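Long-range contact in cellulase (Clostridium cellulovorans, PDB 6UI3), which is a broad-specificity GH5 subfamily 4 endoglucanase that hydrolyses cellulose and probably related polysaccharides such as xylan, here as the catalytic domain of a larger protein: residues 85-96 with 134-145. Residues are numbered along the deposited sequence; the frame is centred on the assembly and turned at random.
Sequences MARVETVVNYAL and IANHFKDYSDKL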
loop_
_atom_site.group_PDB
_atom_site.type_symbol
_atom_site.label_atom_id
_atom_site.label_comp_id
_atom_site.label_asym_id
_atom_site.label_seq_id
_atom_site.Cartn_x
_atom_site.Cartn_y
_atom_site.Cartn_z
ATOM N N MET A 85 14.466 9.025 -9.240
ATOM C CA MET A 85 13.388 8.511 -10.080
ATOM C C MET A 85 13.823 7.227 -10.774
ATOM O O MET A 85 13.045 6.269 -10.866
ATOM C CB MET A 85 12.974 9.573 -11.100
ATOM C CG MET A 85 11.759 9.200 -11.930
ATOM S SD MET A 85 10.190 9.239 -11.034
ATOM C CE MET A 85 9.894 11.007 -10.946
ATOM N N ALA A 86 15.075 7.187 -11.256
ATOM C CA ALA A 86 15.578 6.007 -11.954
ATOM C C ALA A 86 15.669 4.809 -11.020
ATOM O O ALA A 86 15.413 3.678 -11.438
ATOM C CB ALA A 86 16.938 6.309 -12.591
ATOM N N ARG A 87 16.044 5.027 -9.759
ATOM C CA ARG A 87 16.088 3.912 -8.817
ATOM C C ARG A 87 14.693 3.353 -8.569
ATOM O O ARG A 87 14.495 2.135 -8.543
ATOM C CB ARG A 87 16.747 4.335 -7.503
ATOM C CG ARG A 87 16.843 3.222 -6.465
ATOM C CD ARG A 87 17.655 2.028 -6.967
ATOM N NE ARG A 87 17.555 0.913 -6.034
ATOM C CZ ARG A 87 17.706 -0.366 -6.361
ATOM N NH1 ARG A 87 18.013 -0.731 -7.602
ATOM N NH2 ARG A 87 17.518 -1.289 -5.421
ATOM N N VAL A 88 13.712 4.227 -8.362
ATOM C CA VAL A 88 12.336 3.769 -8.189
ATOM C C VAL A 88 11.911 2.946 -9.399
ATOM O O VAL A 88 11.326 1.867 -9.262
ATOM C CB VAL A 88 11.394 4.963 -7.930
ATOM C CG1 VAL A 88 9.961 4.493 -7.903
ATOM C CG2 VAL A 88 11.758 5.677 -6.629
ATOM N N GLU A 89 12.217 3.443 -10.604
ATOM C CA GLU A 89 11.885 2.719 -11.828
ATOM C C GLU A 89 12.568 1.351 -11.889
ATOM O O GLU A 89 11.957 0.368 -12.316
ATOM C CB GLU A 89 12.276 3.585 -13.022
ATOM C CG GLU A 89 12.029 2.935 -14.367
ATOM C CD GLU A 89 12.314 3.857 -15.540
ATOM O OE1 GLU A 89 13.142 4.775 -15.391
ATOM O OE2 GLU A 89 11.707 3.654 -16.616
ATOM N N THR A 90 13.835 1.270 -11.474
ATOM C CA THR A 90 14.537 -0.012 -11.460
ATOM C C THR A 90 13.825 -1.013 -10.561
ATOM O O THR A 90 13.656 -2.184 -10.930
ATOM C CB THR A 90 15.990 0.205 -11.022
ATOM O OG1 THR A 90 16.646 1.066 -11.965
ATOM C CG2 THR A 90 16.744 -1.108 -10.919
ATOM N N VAL A 91 13.399 -0.568 -9.376
ATOM C CA VAL A 91 12.692 -1.456 -8.451
ATOM C C VAL A 91 11.316 -1.839 -8.990
ATOM O O VAL A 91 10.918 -3.008 -8.904
ATOM C CB VAL A 91 12.641 -0.821 -7.049
ATOM C CG1 VAL A 91 11.812 -1.676 -6.107
ATOM C CG2 VAL A 91 14.040 -0.621 -6.494
ATOM N N VAL A 92 10.581 -0.888 -9.577
ATOM C CA VAL A 92 9.328 -1.217 -10.260
ATOM C C VAL A 92 9.564 -2.362 -11.234
ATOM O O VAL A 92 8.783 -3.320 -11.305
ATOM C CB VAL A 92 8.750 0.019 -10.973
ATOM C CG1 VAL A 92 7.672 -0.359 -11.986
ATOM C CG2 VAL A 92 8.176 0.992 -9.946
ATOM N N ASN A 93 10.648 -2.268 -12.006
ATOM C CA ASN A 93 10.923 -3.273 -13.022
ATOM C C ASN A 93 11.357 -4.615 -12.454
ATOM O O ASN A 93 11.220 -5.618 -13.155
ATOM C CB ASN A 93 11.886 -2.698 -14.049
ATOM C CG ASN A 93 11.169 -1.832 -15.058
ATOM O OD1 ASN A 93 10.213 -2.275 -15.683
ATOM N ND2 ASN A 93 11.617 -0.612 -15.226
ATOM N N TYR A 94 11.852 -4.681 -11.216
ATOM C CA TYR A 94 12.056 -5.991 -10.607
ATOM C C TYR A 94 10.731 -6.742 -10.517
ATOM O O TYR A 94 10.681 -7.968 -10.682
ATOM C CB TYR A 94 12.641 -5.869 -9.200
ATOM C CG TYR A 94 14.025 -5.263 -9.061
ATOM C CD1 TYR A 94 14.931 -5.243 -10.111
ATOM C CD2 TYR A 94 14.430 -4.722 -7.841
ATOM C CE1 TYR A 94 16.207 -4.681 -9.950
ATOM C CE2 TYR A 94 15.686 -4.162 -7.673
ATOM C CZ TYR A 94 16.563 -4.139 -8.726
ATOM O OH TYR A 94 17.823 -3.584 -8.569
ATOM N N ALA A 95 9.645 -6.013 -10.228
ATOM C CA ALA A 95 8.315 -6.609 -10.165
ATOM C C ALA A 95 7.761 -6.858 -11.559
ATOM O O ALA A 95 7.297 -7.958 -11.863
ATOM C CB ALA A 95 7.366 -5.696 -9.391
ATOM N N LEU A 96 7.815 -5.851 -12.426
ATOM C CA LEU A 96 7.185 -6.003 -13.726
ATOM C C LEU A 96 7.875 -7.075 -14.569
ATOM O O LEU A 96 7.212 -7.745 -15.368
ATOM C CB LEU A 96 7.165 -4.677 -14.484
ATOM C CG LEU A 96 6.371 -3.528 -13.870
ATOM C CD1 LEU A 96 6.432 -2.288 -14.748
ATOM C CD2 LEU A 96 4.922 -3.933 -13.604
ATOM N N ILE A 134 5.970 11.958 -11.498
ATOM C CA ILE A 134 5.919 10.494 -11.461
ATOM C C ILE A 134 5.108 9.978 -12.642
ATOM O O ILE A 134 5.531 9.076 -13.375
ATOM C CB ILE A 134 5.342 9.977 -10.125
ATOM C CG1 ILE A 134 6.167 10.457 -8.931
ATOM C CG2 ILE A 134 5.257 8.437 -10.140
ATOM C CD1 ILE A 134 5.492 10.236 -7.602
ATOM N N ALA A 135 3.915 10.538 -12.821
ATOM C CA ALA A 135 3.040 10.113 -13.905
ATOM C C ALA A 135 3.719 10.297 -15.257
ATOM O O ALA A 135 3.693 9.397 -16.106
ATOM C CB ALA A 135 1.715 10.871 -13.816
ATOM N N ASN A 136 4.331 11.462 -15.486
ATOM C CA ASN A 136 4.973 11.679 -16.777
ATOM C C ASN A 136 6.086 10.663 -17.006
ATOM O O ASN A 136 6.250 10.151 -18.120
ATOM C CB ASN A 136 5.563 13.087 -16.899
ATOM C CG ASN A 136 4.552 14.128 -17.286
ATOM O OD1 ASN A 136 4.741 15.306 -17.001
ATOM N ND2 ASN A 136 3.515 13.722 -17.985
ATOM N N HIS A 137 6.864 10.362 -15.962
ATOM C CA HIS A 137 7.978 9.434 -16.119
ATOM C C HIS A 137 7.494 8.053 -16.550
ATOM O O HIS A 137 8.145 7.376 -17.360
ATOM C CB HIS A 137 8.760 9.314 -14.811
ATOM C CG HIS A 137 10.052 8.587 -14.978
ATOM N ND1 HIS A 137 11.157 9.199 -15.516
ATOM C CD2 HIS A 137 10.408 7.304 -14.733
ATOM C CE1 HIS A 137 12.149 8.326 -15.590
ATOM N NE2 HIS A 137 11.723 7.171 -15.118
ATOM N N PHE A 138 6.367 7.611 -16.000
ATOM C CA PHE A 138 5.872 6.256 -16.193
ATOM C C PHE A 138 4.671 6.183 -17.142
ATOM O O PHE A 138 3.973 5.162 -17.163
ATOM C CB PHE A 138 5.481 5.656 -14.835
ATOM C CG PHE A 138 6.635 5.356 -13.904
ATOM C CD1 PHE A 138 7.355 4.178 -14.050
ATOM C CD2 PHE A 138 6.976 6.215 -12.863
ATOM C CE1 PHE A 138 8.400 3.862 -13.202
ATOM C CE2 PHE A 138 8.030 5.910 -12.000
ATOM C CZ PHE A 138 8.746 4.722 -12.167
ATOM N N LYS A 139 4.435 7.203 -17.977
ATOM C CA LYS A 139 3.143 7.275 -18.659
ATOM C C LYS A 139 2.933 6.150 -19.670
ATOM O O LYS A 139 1.779 5.806 -19.954
ATOM C CB LYS A 139 2.902 8.645 -19.311
ATOM C CG LYS A 139 3.817 9.006 -20.454
ATOM C CD LYS A 139 3.434 10.361 -21.048
ATOM C CE LYS A 139 4.477 10.852 -22.034
ATOM N NZ LYS A 139 4.157 12.217 -22.520
ATOM N N ASP A 140 3.995 5.572 -20.231
ATOM C CA ASP A 140 3.803 4.478 -21.191
ATOM C C ASP A 140 3.832 3.093 -20.543
ATOM O O ASP A 140 3.711 2.086 -21.251
ATOM C CB ASP A 140 4.775 4.583 -22.387
ATOM C CG ASP A 140 6.186 4.097 -22.091
ATOM O OD1 ASP A 140 6.468 3.620 -20.981
ATOM O OD2 ASP A 140 7.037 4.172 -23.016
ATOM N N TYR A 141 4.005 3.009 -19.226
ATOM C CA TYR A 141 4.124 1.724 -18.550
ATOM C C TYR A 141 2.803 0.963 -18.571
ATOM O O TYR A 141 1.713 1.547 -18.584
ATOM C CB TYR A 141 4.587 1.950 -17.104
ATOM C CG TYR A 141 6.083 1.903 -16.954
ATOM C CD1 TYR A 141 6.904 2.871 -17.532
ATOM C CD2 TYR A 141 6.682 0.859 -16.273
ATOM C CE1 TYR A 141 8.274 2.790 -17.429
ATOM C CE2 TYR A 141 8.035 0.770 -16.151
ATOM C CZ TYR A 141 8.843 1.727 -16.733
ATOM O OH TYR A 141 10.214 1.600 -16.629
ATOM N N SER A 142 2.922 -0.366 -18.560
ATOM C CA SER A 142 1.777 -1.259 -18.612
ATOM C C SER A 142 0.836 -1.054 -17.424
ATOM O O SER A 142 1.160 -0.420 -16.414
ATOM C CB SER A 142 2.248 -2.707 -18.583
ATOM O OG SER A 142 2.608 -3.084 -17.258
ATOM N N ASP A 143 -0.346 -1.662 -17.555
ATOM C CA ASP A 143 -1.393 -1.630 -16.547
ATOM C C ASP A 143 -1.047 -2.398 -15.284
ATOM O O ASP A 143 -1.831 -2.358 -14.332
ATOM C CB ASP A 143 -2.734 -2.112 -17.129
ATOM C CG ASP A 143 -2.709 -3.543 -17.632
ATOM O OD1 ASP A 143 -1.794 -4.320 -17.292
ATOM O OD2 ASP A 143 -3.640 -3.912 -18.386
ATOM N N LYS A 144 0.100 -3.060 -15.223
ATOM C CA LYS A 144 0.519 -3.669 -13.965
ATOM C C LYS A 144 1.177 -2.672 -13.021
ATOM O O LYS A 144 1.374 -3.000 -11.849
ATOM C CB LYS A 144 1.384 -4.894 -14.220
ATOM C CG LYS A 144 0.537 -6.055 -14.757
ATOM C CD LYS A 144 1.110 -7.403 -14.409
ATOM C CE LYS A 144 0.190 -8.522 -14.855
ATOM N NZ LYS A 144 0.158 -8.633 -16.329
ATOM N N LEU A 145 1.461 -1.456 -13.473
ATOM C CA LEU A 145 1.878 -0.367 -12.601
ATOM C C LEU A 145 0.648 0.408 -12.139
ATOM O O LEU A 145 -0.132 0.901 -12.959
ATOM C CB LEU A 145 2.843 0.559 -13.336
ATOM C CG LEU A 145 3.285 1.813 -12.562
ATOM C CD1 LEU A 145 4.042 1.452 -11.305
ATOM C CD2 LEU A 145 4.143 2.684 -13.464
#
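The CA atoms of M85 and I134 lie 7.9 Å apart, and L96 pairs with K144 at the C-terminal end of helix 82-96. Between them the second segment leaves helix 120-137 at F138, makes a type I turn from F138 to Y141 and another from S142 to L145, and enters strand 145-148.

The polar centre is E89, whose carboxylate is gripped at both oxygens. H137 NE2 donates to E89 OE1 over 2.8 Å, nearly straight and in the imidazole plane. It meets the carboxylate from above, however, 68° out of plane. Y141 OH donates to E89 OE2 over 2.5 Å, meeting the anti lone pair of that oxygen. Y141 OH also accepts a hydrogen bond from N93 ND2 at 3.0 Å, while N93 OD1 bonds to Y5. With CG anti to the backbone N (chi1 178°) and an extended chain, E89 spans the gap to both donors.

M85 CG sits squarely over the H137 ring, 3.5 Å from its centroid, a CH-pi contact. E89 CA and CB touch the F138 rim at CZ. L96 CD1 abuts the Y141 edge at CD2 (3.5 Å), and its CD2 packs on K144 CB. Deeper, V92 CG1 meets L145 CD1; both residues also touch V104 of strand 101-105.

Helix 82-96 thus packs against the C-terminal end of helix 120-137 and the turns leading into strand 145-148, outside the parallel eight-stranded barrel, as expected of the TIM-barrel (beta/alpha)8 fold of GH5 enzymes.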